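Local coordinates for protein putative Transcriptional Regulator (Rhodococcus sp., PDB 2IA2) that probably binds DNA as an IclR-family transcriptional regulator, pairing an N-terminal helix-turn-helix domain with a C-terminal domain typical of the family, at the interface of chains A and B. Coordinates in Å, arbitrary orientation; residue numbers count along the deposited sequence, not the author numbering. Chains: chain A/B, Putative Transcriptional Regulator.

The interface of chains A and B. Residues chain A 19, 55-56, 59; chain B 16-17.
A:Thr59 and B:Val17 are joined by a hydrogen bond across the patch: the backbone N of B:Val17 donates to the hydroxyl OG1 of A:Thr59 at 2.8 Å, with an angle of 152° at the hydrogen. OG1 of A:Thr59 also donates to the carbonyl O of A:Arg55, one helical turn earlier, at 2.9 Å; this donor lies 25° from the carbonyl plane. Accepting from one chain while donating within its own, OG1 makes two bonds that probably hold the hydroxyl's rotation, and a valine in place of A:Thr59 would probably leave the B:Val17 amide without this acceptor and the A:Arg55 carbonyl without this donor.

Apolar contacts centre on the two methyls of B:Val17, which reach largely different partners. CG2 of B:Val17 sits over one face of the A:Arg55 guanidinium, towards its rim, 3.5 Å from CZ; a bend at chi3 turns the arginine's end across the valine at about a right angle. CG1 of B:Val17, anti to its own backbone N (chi1 -178°), instead reaches CB of A:Ser19 at 3.6 Å and, more loosely, CE2 of A:Phe56 at 4.1 Å. The A:Phe56 ring meets A:Ser19 CB at its edge and in plane, joining two helices of chain A beside the valine. On the other flank, the methyl CG2 of A:Thr59 touches CD1 of the B:Tyr16 ring at 3.9 Å.

B:Tyr16 and B:Val17 belong to the N-terminal loop of chain B, laid against helices 18-28 and 50-63 of chain A. These helices largely coincide with the IclR helix-turn-helix region, so the contact may help pair the two DNA-binding domains, although the overall interface departs from exact two-fold symmetry.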
loop_
_atom_site.group_PDB
_atom_site.type_symbol
_atom_site.label_atom_id
_atom_site.label_comp_id
_atom_site.label_asym_id
_atom_site.label_seq_id
_atom_site.Cartn_x
_atom_site.Cartn_y
_atom_site.Cartn_z
ATOM N N SER A 19 -12.842 25.043 -2.216
ATOM C CA SER A 19 -11.895 25.219 -1.154
ATOM C C SER A 19 -11.265 23.892 -0.732
ATOM O O SER A 19 -10.112 23.845 -0.449
ATOM C CB SER A 19 -12.551 25.959 -0.001
ATOM O OG SER A 19 -12.598 27.347 -0.364
ATOM N N ARG A 55 -4.485 31.573 2.644
ATOM C CA ARG A 55 -5.683 31.144 3.371
ATOM C C ARG A 55 -5.662 29.634 3.575
ATOM O O ARG A 55 -5.929 29.169 4.669
ATOM C CB ARG A 55 -6.975 31.556 2.654
ATOM C CG ARG A 55 -7.303 33.050 2.766
ATOM C CD ARG A 55 -8.783 33.397 2.297
ATOM N NE ARG A 55 -9.849 32.932 3.220
ATOM C CZ ARG A 55 -10.772 31.998 2.943
ATOM N NH1 ARG A 55 -10.806 31.371 1.756
ATOM N NH2 ARG A 55 -11.676 31.690 3.870
ATOM N N PHE A 56 -5.343 28.879 2.532
ATOM C CA PHE A 56 -5.322 27.439 2.652
ATOM C C PHE A 56 -4.163 26.952 3.534
ATOM O O PHE A 56 -4.364 26.118 4.427
ATOM C CB PHE A 56 -5.313 26.770 1.264
ATOM C CG PHE A 56 -6.499 27.136 0.454
ATOM C CD1 PHE A 56 -6.388 28.044 -0.589
ATOM C CD2 PHE A 56 -7.761 26.647 0.794
ATOM C CE1 PHE A 56 -7.508 28.439 -1.300
ATOM C CE2 PHE A 56 -8.884 27.039 0.080
ATOM C CZ PHE A 56 -8.759 27.951 -0.957
ATOM N N THR A 59 -4.876 27.563 7.156
ATOM C CA THR A 59 -5.855 26.634 7.701
ATOM C C THR A 59 -5.168 25.338 7.964
ATOM O O THR A 59 -5.297 24.792 9.040
ATOM C CB THR A 59 -7.065 26.482 6.771
ATOM O OG1 THR A 59 -7.646 27.777 6.618
ATOM C CG2 THR A 59 -8.118 25.551 7.361
ATOM N N TYR B 16 -9.032 31.427 7.926
ATOM C CA TYR B 16 -9.427 30.003 8.214
ATOM C C TYR B 16 -10.571 29.577 7.299
ATOM O O TYR B 16 -11.620 30.228 7.250
ATOM C CB TYR B 16 -9.812 29.788 9.692
ATOM C CG TYR B 16 -10.222 28.342 10.088
ATOM C CD1 TYR B 16 -9.274 27.429 10.572
ATOM C CD2 TYR B 16 -11.549 27.906 9.996
ATOM C CE1 TYR B 16 -9.623 26.130 10.947
ATOM C CE2 TYR B 16 -11.920 26.597 10.389
ATOM C CZ TYR B 16 -10.938 25.721 10.857
ATOM O OH TYR B 16 -11.266 24.437 11.249
ATOM N N VAL B 17 -10.356 28.471 6.593
ATOM C CA VAL B 17 -11.286 27.954 5.608
ATOM C C VAL B 17 -12.031 26.732 6.178
ATOM O O VAL B 17 -11.526 25.618 6.157
ATOM C CB VAL B 17 -10.510 27.579 4.328
ATOM C CG1 VAL B 17 -11.476 27.071 3.225
ATOM C CG2 VAL B 17 -9.632 28.783 3.865
#